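PDB 1O70: fasciclin I from Drosophila melanogaster, which serves as a neural cell adhesion molecule, seen here as its third and fourth FAS1 domains. Local coordinates for residues V126-Q137 against H148-Y158; I42-P53 against M79-N87. All coordinates share one frame; numbering follows the deposited sequence.

In the fold
Both contacts lie in the third FAS1 domain, the first of the two domains in this chain. Contact 2 comes first along the sequence and closes before contact 1 opens. Their centres are about 15 Å apart. They belong to one mixed sheet of seven strands. Contact 2 pairs strand 48-53 with the short outermost strand 81-82. Contact 1 pairs strand 145-150 with strand 131-141. Strands 48-53 and 145-150 run side by side and parallel, and they join the two contacts. His148 links them directly: its backbone O takes a probable hydrogen bond from Ala52 N, and its side-chain NE2 is hydrogen-bonded to Leu86 O. One sheet therefore ties early and late parts of the domain together.

Contact 1: residues V126-Q137 against H148-Y158; sequences VEGGGVNATVIQ and HIIDHVLGVPY. With NAG (2-acetamido-2-deoxy-beta-D-glucopyranose), chain B.
Val135 and Ile150 form an antiparallel non-hydrogen-bonded pair, with CA atoms 4.4 Å apart, in the beta hairpin of strands 131-141 and 145-150 of the FAS1 fold. The axes of 131-135 and 148-150 are splayed, with 132° between their N-to-C directions. A classic beta bulge follows, where Ile136 and Gln137 both face Ile149. Ile136 N donates to Ile149 O at 2.7 Å, and Ile149 N donates to Gln137 O. Ile136 CG1 also packs on Ile149 CG2.

Beyond Ile150 the second segment leaves the strand, and Asp151 carries the link. Its N still donates to Thr134 O. Thr134 N turns to the side chain and meets Asp151 OD1 from above the carboxylate plane, at 2.8 Å in a nearly straight bond (167°). Asp151 CG sits between its own N and carbonyl carbon (chi1 58°), which swings the carboxylate back to Thr134. His152 ND1 donates a hydrogen bond to the same OD1 from the opposite face of the carboxylate plane.

Leu154 CD2 packs against Val131 CG1 at 3.9 Å and also touches Val126 CG1. Leu111 of strand 110-116 adjoins both Val126 and Leu154. The type I' turn from Gly128 to Val131 brings Gly129 O close to Gly155 CA. Val131 CG1 meets the edge of the Tyr158 ring, 3.7 Å from CE2. One face of that ring lies against His152. The other methyl, Val131 CG2, lies by Val156 O. Asn132 carries the N-linked glycan on ND2, while its backbone O accepts a 2.7 Å hydrogen bond from Tyr158 OH.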
loop_
_atom_site.group_PDB
_atom_site.type_symbol
_atom_site.label_atom_id
_atom_site.label_comp_id
_atom_site.label_asym_id
_atom_site.label_seq_id
_atom_site.Cartn_x
_atom_site.Cartn_y
_atom_site.Cartn_z
ATOM N N VAL A 126 -8.925 -4.444 5.632
ATOM C CA VAL A 126 -7.480 -4.535 5.784
ATOM C C VAL A 126 -6.815 -4.051 4.504
ATOM O O VAL A 126 -7.349 -4.245 3.405
ATOM C CB VAL A 126 -7.029 -5.997 6.042
ATOM C CG1 VAL A 126 -7.497 -6.907 4.911
ATOM C CG2 VAL A 126 -5.510 -6.059 6.160
ATOM N N GLU A 127 -5.654 -3.419 4.644
ATOM C CA GLU A 127 -4.918 -2.923 3.489
ATOM C C GLU A 127 -3.543 -3.561 3.465
ATOM O O GLU A 127 -2.777 -3.443 4.417
ATOM C CB GLU A 127 -4.759 -1.394 3.535
ATOM C CG GLU A 127 -3.784 -0.865 2.472
ATOM C CD GLU A 127 -4.343 -0.946 1.057
ATOM O OE1 GLU A 127 -3.542 -0.984 0.102
ATOM O OE2 GLU A 127 -5.585 -0.951 0.898
ATOM N N GLY A 128 -3.228 -4.246 2.375
ATOM C CA GLY A 128 -1.926 -4.872 2.285
ATOM C C GLY A 128 -1.507 -5.277 0.888
ATOM O O GLY A 128 -2.325 -5.744 0.090
ATOM N N GLY A 129 -0.223 -5.095 0.593
ATOM C CA GLY A 129 0.294 -5.466 -0.710
ATOM C C GLY A 129 -0.520 -4.877 -1.839
ATOM O O GLY A 129 -0.719 -5.531 -2.869
ATOM N N GLY A 130 -0.993 -3.646 -1.627
ATOM C CA GLY A 130 -1.781 -2.926 -2.612
ATOM C C GLY A 130 -3.230 -3.355 -2.647
ATOM O O GLY A 130 -3.999 -2.898 -3.488
ATOM N N VAL A 131 -3.622 -4.232 -1.732
ATOM C CA VAL A 131 -5.001 -4.684 -1.736
ATOM C C VAL A 131 -5.800 -4.286 -0.522
ATOM O O VAL A 131 -5.309 -4.356 0.608
ATOM C CB VAL A 131 -5.096 -6.209 -1.866
ATOM C CG1 VAL A 131 -6.549 -6.659 -1.669
ATOM C CG2 VAL A 131 -4.590 -6.643 -3.234
ATOM N N ASN A 132 -7.036 -3.865 -0.772
ATOM C CA ASN A 132 -7.963 -3.495 0.297
ATOM C C ASN A 132 -9.032 -4.579 0.319
ATOM O O ASN A 132 -9.763 -4.758 -0.656
ATOM C CB ASN A 132 -8.618 -2.143 0.004
ATOM C CG ASN A 132 -9.675 -1.772 1.033
ATOM O OD1 ASN A 132 -10.597 -2.555 1.273
ATOM N ND2 ASN A 132 -9.548 -0.595 1.651
ATOM N N ALA A 133 -9.123 -5.297 1.427
ATOM C CA ALA A 133 -10.104 -6.363 1.542
ATOM C C ALA A 133 -10.991 -6.198 2.761
ATOM O O ALA A 133 -10.603 -5.591 3.766
ATOM C CB ALA A 133 -9.408 -7.736 1.595
ATOM N N THR A 134 -12.192 -6.752 2.666
ATOM C CA THR A 134 -13.125 -6.686 3.764
ATOM C C THR A 134 -13.156 -8.033 4.449
ATOM O O THR A 134 -13.064 -9.081 3.807
ATOM C CB THR A 134 -14.533 -6.324 3.272
ATOM O OG1 THR A 134 -14.513 -5.003 2.715
ATOM C CG2 THR A 134 -15.529 -6.362 4.421
ATOM N N VAL A 135 -13.248 -7.988 5.768
ATOM C CA VAL A 135 -13.324 -9.197 6.566
ATOM C C VAL A 135 -14.789 -9.605 6.517
ATOM O O VAL A 135 -15.643 -8.891 7.034
ATOM C CB VAL A 135 -12.929 -8.921 8.018
ATOM C CG1 VAL A 135 -13.092 -10.185 8.844
ATOM C CG2 VAL A 135 -11.486 -8.432 8.081
ATOM N N ILE A 136 -15.080 -10.730 5.869
ATOM C CA ILE A 136 -16.452 -11.198 5.758
ATOM C C ILE A 136 -16.784 -12.226 6.826
ATOM O O ILE A 136 -17.866 -12.800 6.819
ATOM C CB ILE A 136 -16.726 -11.833 4.386
ATOM C CG1 ILE A 136 -15.815 -13.040 4.176
ATOM C CG2 ILE A 136 -16.498 -10.802 3.277
ATOM C CD1 ILE A 136 -16.101 -13.777 2.877
ATOM N N GLN A 137 -15.847 -12.459 7.738
ATOM C CA GLN A 137 -16.034 -13.414 8.824
ATOM C C GLN A 137 -14.841 -13.254 9.741
ATOM O O GLN A 137 -13.695 -13.367 9.310
ATOM C CB GLN A 137 -16.103 -14.838 8.275
ATOM C CG GLN A 137 -15.945 -15.921 9.330
ATOM C CD GLN A 137 -17.087 -16.923 9.323
ATOM O OE1 GLN A 137 -16.905 -18.086 9.699
ATOM N NE2 GLN A 137 -18.277 -16.475 8.912
ATOM N N HIS A 148 -9.470 -14.996 10.091
ATOM C CA HIS A 148 -10.517 -14.125 9.573
ATOM C C HIS A 148 -10.580 -14.351 8.068
ATOM O O HIS A 148 -9.545 -14.536 7.418
ATOM C CB HIS A 148 -10.159 -12.663 9.810
ATOM C CG HIS A 148 -9.817 -12.334 11.231
ATOM N ND1 HIS A 148 -10.772 -12.230 12.222
ATOM C CD2 HIS A 148 -8.634 -12.040 11.821
ATOM C CE1 HIS A 148 -10.194 -11.879 13.357
ATOM N NE2 HIS A 148 -8.895 -11.756 13.140
ATOM N N ILE A 149 -11.780 -14.316 7.503
ATOM C CA ILE A 149 -11.925 -14.502 6.065
ATOM C C ILE A 149 -12.091 -13.156 5.353
ATOM O O ILE A 149 -12.929 -12.339 5.737
ATOM C CB ILE A 149 -13.134 -15.432 5.731
ATOM C CG1 ILE A 149 -12.844 -16.858 6.205
ATOM C CG2 ILE A 149 -13.333 -15.529 4.220
ATOM C CD1 ILE A 149 -12.805 -17.036 7.681
ATOM N N ILE A 150 -11.273 -12.922 4.329
ATOM C CA ILE A 150 -11.345 -11.681 3.568
ATOM C C ILE A 150 -11.804 -11.967 2.148
ATOM O O ILE A 150 -11.630 -13.076 1.643
ATOM C CB ILE A 150 -9.989 -10.937 3.550
ATOM C CG1 ILE A 150 -8.899 -11.812 2.915
ATOM C CG2 ILE A 150 -9.605 -10.538 4.967
ATOM C CD1 ILE A 150 -7.520 -11.148 2.910
ATOM N N ASP A 151 -12.393 -10.958 1.510
ATOM C CA ASP A 151 -12.931 -11.123 0.171
ATOM C C ASP A 151 -11.982 -10.879 -0.986
ATOM O O ASP A 151 -12.399 -10.918 -2.142
ATOM C CB ASP A 151 -14.172 -10.247 -0.000
ATOM C CG ASP A 151 -13.893 -8.781 0.248
ATOM O OD1 ASP A 151 -12.711 -8.396 0.436
ATOM O OD2 ASP A 151 -14.875 -8.013 0.248
ATOM N N HIS A 152 -10.718 -10.610 -0.690
ATOM C CA HIS A 152 -9.731 -10.414 -1.745
ATOM C C HIS A 152 -8.450 -11.017 -1.267
ATOM O O HIS A 152 -8.226 -11.125 -0.064
ATOM C CB HIS A 152 -9.481 -8.940 -2.057
ATOM C CG HIS A 152 -10.562 -8.307 -2.867
ATOM N ND1 HIS A 152 -11.624 -7.637 -2.298
ATOM C CD2 HIS A 152 -10.763 -8.263 -4.206
ATOM C CE1 HIS A 152 -12.430 -7.203 -3.250
ATOM N NE2 HIS A 152 -11.931 -7.569 -4.418
ATOM N N VAL A 153 -7.615 -11.416 -2.214
ATOM C CA VAL A 153 -6.335 -12.003 -1.890
ATOM C C VAL A 153 -5.309 -10.879 -1.831
ATOM O O VAL A 153 -5.081 -10.174 -2.819
ATOM C CB VAL A 153 -5.926 -13.024 -2.957
ATOM C CG1 VAL A 153 -4.660 -13.727 -2.532
ATOM C CG2 VAL A 153 -7.057 -14.028 -3.186
ATOM N N LEU A 154 -4.696 -10.701 -0.666
ATOM C CA LEU A 154 -3.700 -9.652 -0.508
ATOM C C LEU A 154 -2.515 -9.935 -1.431
ATOM O O LEU A 154 -2.302 -11.076 -1.855
ATOM C CB LEU A 154 -3.233 -9.574 0.951
ATOM C CG LEU A 154 -4.310 -9.304 2.007
ATOM C CD1 LEU A 154 -3.681 -9.270 3.395
ATOM C CD2 LEU A 154 -5.015 -7.994 1.707
ATOM N N GLY A 155 -1.754 -8.893 -1.751
ATOM C CA GLY A 155 -0.597 -9.056 -2.610
ATOM C C GLY A 155 -0.886 -9.256 -4.084
ATOM O O GLY A 155 0.030 -9.521 -4.856
ATOM N N VAL A 156 -2.152 -9.144 -4.477
ATOM C CA VAL A 156 -2.551 -9.294 -5.883
ATOM C C VAL A 156 -3.502 -8.138 -6.215
ATOM O O VAL A 156 -4.722 -8.270 -6.126
ATOM C CB VAL A 156 -3.271 -10.635 -6.126
ATOM C CG1 VAL A 156 -3.700 -10.735 -7.586
ATOM C CG2 VAL A 156 -2.355 -11.797 -5.768
ATOM N N PRO A 157 -2.943 -6.986 -6.619
ATOM C CA PRO A 157 -3.729 -5.796 -6.952
ATOM C C PRO A 157 -4.856 -6.036 -7.933
ATOM O O PRO A 157 -4.701 -6.763 -8.912
ATOM C CB PRO A 157 -2.686 -4.837 -7.519
ATOM C CG PRO A 157 -1.408 -5.280 -6.865
ATOM C CD PRO A 157 -1.520 -6.778 -6.947
ATOM N N TYR A 158 -5.999 -5.418 -7.663
ATOM C CA TYR A 158 -7.137 -5.534 -8.558
ATOM C C TYR A 158 -7.568 -4.124 -8.950
ATOM O O TYR A 158 -8.708 -3.893 -9.350
ATOM C CB TYR A 158 -8.293 -6.302 -7.894
ATOM C CG TYR A 158 -8.872 -5.680 -6.639
ATOM C CD1 TYR A 158 -9.904 -4.739 -6.710
ATOM C CD2 TYR A 158 -8.387 -6.039 -5.374
ATOM C CE1 TYR A 158 -10.442 -4.173 -5.553
ATOM C CE2 TYR A 158 -8.913 -5.475 -4.210
ATOM C CZ TYR A 158 -9.941 -4.545 -4.308
ATOM O OH TYR A 158 -10.468 -3.975 -3.168
HETATM C C1 NAG B . -10.717 0.023 2.255
HETATM C C2 NAG B . -10.347 0.961 3.401
HETATM C C3 NAG B . -11.636 1.479 4.047
HETATM C C4 NAG B . -12.551 2.136 2.996
HETATM C C5 NAG B . -12.762 1.160 1.821
HETATM C C6 NAG B . -13.560 1.730 0.670
HETATM C C7 NAG B . -8.319 0.622 4.656
HETATM C C8 NAG B . -7.584 -0.151 5.743
HETATM N N2 NAG B . -9.566 0.248 4.388
HETATM O O3 NAG B . -11.330 2.382 5.097
HETATM O O4 NAG B . -13.828 2.430 3.596
HETATM O O5 NAG B . -11.496 0.728 1.286
HETATM O O6 NAG B . -13.016 2.972 0.246
HETATM O O7 NAG B . -7.761 1.541 4.067
HETATM O O HOH W 1 -5.830 -3.315 -5.122
#

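Contact 2: residues I42-P53 against M79-N87; sequences INSLTEVTILAP and MHIIKDRLN
Ile81 lays its CD1 against CD1 of Ile42 at 3.5 Å, the two side chains crossing at about a right angle. Its other branch, CG2, meets CG2 of Val48. The Ile42 contact joins helix 37-43 to the sheet, while the Val48 contact lies between the two paired strands.

The strands pair antiparallel. Thr49 and Ile82 exchange two backbone hydrogen bonds, and Leu51 N donates to His80 O at 2.8 Å. Ile82 O also accepts from Asp84 N, across the inverse gamma turn centred on Lys83.

Thr49 ties down the chain beyond that turn. Its OG1 stands anti to the carbonyl carbon (chi1 -64°), facing the returning backbone. OG1 donates to Asp84 O at 2.7 Å, tilted 22° from the carbonyl plane. It accepts from Leu86 N at 2.8 Å in a nearly straight bond (166°). A valine at Thr49 would probably leave both Asp84 O and Leu86 N without this partner and let the segment after the turn drift.

Farther along, Leu51 CG packs on Ile82 CD1. Pro53 CG approaches the His80 ring, whose ND1 is hydrogen-bonded to Ile76 O. At the opposite end Glu47 OE1 forms a salt bridge with Arg85 NE at 3.2 Å, though the hydrogen bond within it is weak and bent. Together these contacts fasten the short outermost strand 81-82 to strand 48-53, at one edge of the mixed FAS1 sheet.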
loop_
_atom_site.group_PDB
_atom_site.type_symbol
_atom_site.label_atom_id
_atom_site.label_comp_id
_atom_site.label_asym_id
_atom_site.label_seq_id
_atom_site.Cartn_x
_atom_site.Cartn_y
_atom_site.Cartn_z
ATOM N N ILE A 42 4.530 -21.019 10.046
ATOM C CA ILE A 42 3.283 -20.858 10.774
ATOM C C ILE A 42 3.341 -21.609 12.093
ATOM O O ILE A 42 3.027 -21.053 13.147
ATOM C CB ILE A 42 2.082 -21.382 9.954
ATOM C CG1 ILE A 42 1.916 -20.542 8.684
ATOM C CG2 ILE A 42 0.815 -21.354 10.807
ATOM C CD1 ILE A 42 0.714 -20.912 7.839
ATOM N N ASN A 43 3.748 -22.873 12.035
ATOM C CA ASN A 43 3.831 -23.688 13.237
ATOM C C ASN A 43 4.997 -23.331 14.152
ATOM O O ASN A 43 5.068 -23.818 15.276
ATOM C CB ASN A 43 3.887 -25.173 12.866
ATOM C CG ASN A 43 2.573 -25.671 12.299
ATOM O OD1 ASN A 43 1.497 -25.222 12.712
ATOM N ND2 ASN A 43 2.645 -26.613 11.366
ATOM N N SER A 44 5.903 -22.478 13.691
ATOM C CA SER A 44 7.020 -22.106 14.543
ATOM C C SER A 44 6.733 -20.783 15.241
ATOM O O SER A 44 7.638 -20.164 15.791
ATOM C CB SER A 44 8.310 -21.980 13.736
ATOM O OG SER A 44 8.485 -20.651 13.283
ATOM N N LEU A 45 5.477 -20.347 15.221
ATOM C CA LEU A 45 5.107 -19.087 15.858
ATOM C C LEU A 45 4.370 -19.320 17.169
ATOM O O LEU A 45 3.517 -20.205 17.270
ATOM C CB LEU A 45 4.227 -18.250 14.920
ATOM C CG LEU A 45 4.891 -17.668 13.667
ATOM C CD1 LEU A 45 3.838 -17.165 12.698
ATOM C CD2 LEU A 45 5.840 -16.553 14.072
ATOM N N THR A 46 4.708 -18.524 18.177
ATOM C CA THR A 46 4.067 -18.634 19.478
ATOM C C THR A 46 2.641 -18.093 19.371
ATOM O O THR A 46 1.741 -18.562 20.062
ATOM C CB THR A 46 4.854 -17.846 20.530
ATOM O OG1 THR A 46 4.961 -16.479 20.114
ATOM C CG2 THR A 46 6.253 -18.428 20.682
ATOM N N GLU A 47 2.448 -17.109 18.494
ATOM C CA GLU A 47 1.137 -16.515 18.251
ATOM C C GLU A 47 1.030 -16.248 16.751
ATOM O O GLU A 47 1.984 -15.765 16.132
ATOM C CB GLU A 47 0.983 -15.201 19.019
ATOM C CG GLU A 47 1.362 -15.287 20.488
ATOM C CD GLU A 47 0.948 -14.053 21.272
ATOM O OE1 GLU A 47 -0.258 -13.915 21.576
ATOM O OE2 GLU A 47 1.825 -13.214 21.573
ATOM N N VAL A 48 -0.120 -16.564 16.162
ATOM C CA VAL A 48 -0.311 -16.361 14.729
ATOM C C VAL A 48 -1.771 -16.121 14.342
ATOM O O VAL A 48 -2.676 -16.774 14.857
ATOM C CB VAL A 48 0.227 -17.584 13.932
ATOM C CG1 VAL A 48 -0.477 -18.859 14.382
ATOM C CG2 VAL A 48 0.037 -17.363 12.432
ATOM N N THR A 49 -1.991 -15.167 13.442
ATOM C CA THR A 49 -3.327 -14.856 12.958
ATOM C C THR A 49 -3.275 -14.905 11.438
ATOM O O THR A 49 -2.448 -14.250 10.800
ATOM C CB THR A 49 -3.806 -13.465 13.422
ATOM O OG1 THR A 49 -3.924 -13.466 14.845
ATOM C CG2 THR A 49 -5.164 -13.131 12.819
ATOM N N ILE A 50 -4.167 -15.702 10.871
ATOM C CA ILE A 50 -4.224 -15.895 9.439
ATOM C C ILE A 50 -5.410 -15.182 8.811
ATOM O O ILE A 50 -6.526 -15.226 9.340
ATOM C CB ILE A 50 -4.330 -17.397 9.120
ATOM C CG1 ILE A 50 -3.112 -18.120 9.696
ATOM C CG2 ILE A 50 -4.474 -17.613 7.614
ATOM C CD1 ILE A 50 -3.124 -19.627 9.497
ATOM N N LEU A 51 -5.159 -14.509 7.691
ATOM C CA LEU A 51 -6.221 -13.831 6.957
ATOM C C LEU A 51 -6.429 -14.745 5.769
ATOM O O LEU A 51 -5.657 -14.710 4.814
ATOM C CB LEU A 51 -5.780 -12.440 6.479
ATOM C CG LEU A 51 -5.379 -11.421 7.560
ATOM C CD1 LEU A 51 -5.240 -10.040 6.919
ATOM C CD2 LEU A 51 -6.438 -11.362 8.667
ATOM N N ALA A 52 -7.451 -15.593 5.843
ATOM C CA ALA A 52 -7.722 -16.537 4.773
ATOM C C ALA A 52 -8.717 -15.998 3.758
ATOM O O ALA A 52 -9.868 -15.720 4.088
ATOM C CB ALA A 52 -8.233 -17.848 5.355
ATOM N N PRO A 53 -8.275 -15.826 2.508
ATOM C CA PRO A 53 -9.158 -15.319 1.453
ATOM C C PRO A 53 -10.287 -16.318 1.234
ATOM O O PRO A 53 -10.065 -17.529 1.317
ATOM C CB PRO A 53 -8.248 -15.257 0.226
ATOM C CG PRO A 53 -6.885 -15.081 0.809
ATOM C CD PRO A 53 -6.895 -15.979 2.016
ATOM N N MET A 79 2.214 -12.885 3.456
ATOM C CA MET A 79 1.677 -11.620 3.930
ATOM C C MET A 79 0.279 -11.770 4.523
ATOM O O MET A 79 -0.250 -10.831 5.122
ATOM C CB MET A 79 1.687 -10.556 2.820
ATOM C CG MET A 79 0.824 -10.852 1.629
ATOM S SD MET A 79 0.790 -9.473 0.442
ATOM C CE MET A 79 2.438 -9.603 -0.306
ATOM N N HIS A 80 -0.317 -12.954 4.370
ATOM C CA HIS A 80 -1.641 -13.219 4.938
ATOM C C HIS A 80 -1.455 -13.806 6.333
ATOM O O HIS A 80 -2.433 -14.123 7.006
ATOM C CB HIS A 80 -2.424 -14.231 4.103
ATOM C CG HIS A 80 -3.018 -13.671 2.847
ATOM N ND1 HIS A 80 -2.312 -13.566 1.669
ATOM C CD2 HIS A 80 -4.270 -13.230 2.575
ATOM C CE1 HIS A 80 -3.104 -13.093 0.722
ATOM N NE2 HIS A 80 -4.298 -12.881 1.246
ATOM N N ILE A 81 -0.200 -13.948 6.764
ATOM C CA ILE A 81 0.110 -14.530 8.072
ATOM C C ILE A 81 0.726 -13.545 9.078
ATOM O O ILE A 81 1.926 -13.244 9.035
ATOM C CB ILE A 81 1.071 -15.737 7.933
ATOM C CG1 ILE A 81 0.520 -16.741 6.920
ATOM C CG2 ILE A 81 1.242 -16.420 9.268
ATOM C CD1 ILE A 81 1.530 -17.814 6.532
ATOM N N ILE A 82 -0.108 -13.083 10.002
ATOM C CA ILE A 82 0.289 -12.139 11.037
ATOM C C ILE A 82 0.985 -12.786 12.236
ATOM O O ILE A 82 0.408 -13.624 12.930
ATOM C CB ILE A 82 -0.942 -11.376 11.547
ATOM C CG1 ILE A 82 -1.568 -10.593 10.388
ATOM C CG2 ILE A 82 -0.549 -10.470 12.698
ATOM C CD1 ILE A 82 -2.990 -10.207 10.604
ATOM N N LYS A 83 2.218 -12.367 12.493
ATOM C CA LYS A 83 2.979 -12.908 13.610
ATOM C C LYS A 83 2.464 -12.337 14.934
ATOM O O LYS A 83 3.190 -11.644 15.646
ATOM C CB LYS A 83 4.466 -12.577 13.423
ATOM C CG LYS A 83 5.075 -13.253 12.197
ATOM C CD LYS A 83 6.154 -12.414 11.536
ATOM C CE LYS A 83 7.373 -12.246 12.424
ATOM N NZ LYS A 83 8.372 -11.312 11.819
ATOM N N ASP A 84 1.208 -12.642 15.264
ATOM C CA ASP A 84 0.592 -12.146 16.491
ATOM C C ASP A 84 -0.835 -12.687 16.677
ATOM O O ASP A 84 -1.418 -13.253 15.755
ATOM C CB ASP A 84 0.608 -10.608 16.458
ATOM C CG ASP A 84 -0.092 -9.972 17.651
ATOM O OD1 ASP A 84 -0.020 -10.517 18.774
ATOM O OD2 ASP A 84 -0.697 -8.898 17.460
ATOM N N ARG A 85 -1.375 -12.536 17.882
ATOM C CA ARG A 85 -2.726 -12.993 18.181
ATOM C C ARG A 85 -3.643 -11.781 18.029
ATOM O O ARG A 85 -3.703 -10.933 18.918
ATOM C CB ARG A 85 -2.787 -13.507 19.613
ATOM C CG ARG A 85 -4.179 -13.921 20.051
ATOM C CD ARG A 85 -4.258 -14.001 21.569
ATOM N NE ARG A 85 -3.265 -14.934 22.075
ATOM C CZ ARG A 85 -3.345 -16.248 21.905
ATOM N NH1 ARG A 85 -4.379 -16.764 21.249
ATOM N NH2 ARG A 85 -2.392 -17.046 22.381
ATOM N N LEU A 86 -4.360 -11.696 16.911
ATOM C CA LEU A 86 -5.221 -10.548 16.669
ATOM C C LEU A 86 -6.680 -10.807 16.342
ATOM O O LEU A 86 -6.999 -11.319 15.267
ATOM C CB LEU A 86 -4.648 -9.695 15.535
ATOM C CG LEU A 86 -3.404 -8.849 15.769
ATOM C CD1 LEU A 86 -3.084 -8.052 14.500
ATOM C CD2 LEU A 86 -3.647 -7.903 16.933
ATOM N N ASN A 87 -7.567 -10.428 17.257
ATOM C CA ASN A 87 -9.001 -10.566 17.019
ATOM C C ASN A 87 -9.565 -9.158 16.869
ATOM O O ASN A 87 -8.870 -8.178 17.146
ATOM C CB ASN A 87 -9.682 -11.295 18.182
ATOM C CG ASN A 87 -9.482 -10.592 19.519
ATOM O OD1 ASN A 87 -10.003 -11.022 20.538
ATOM N ND2 ASN A 87 -8.718 -9.512 19.516
#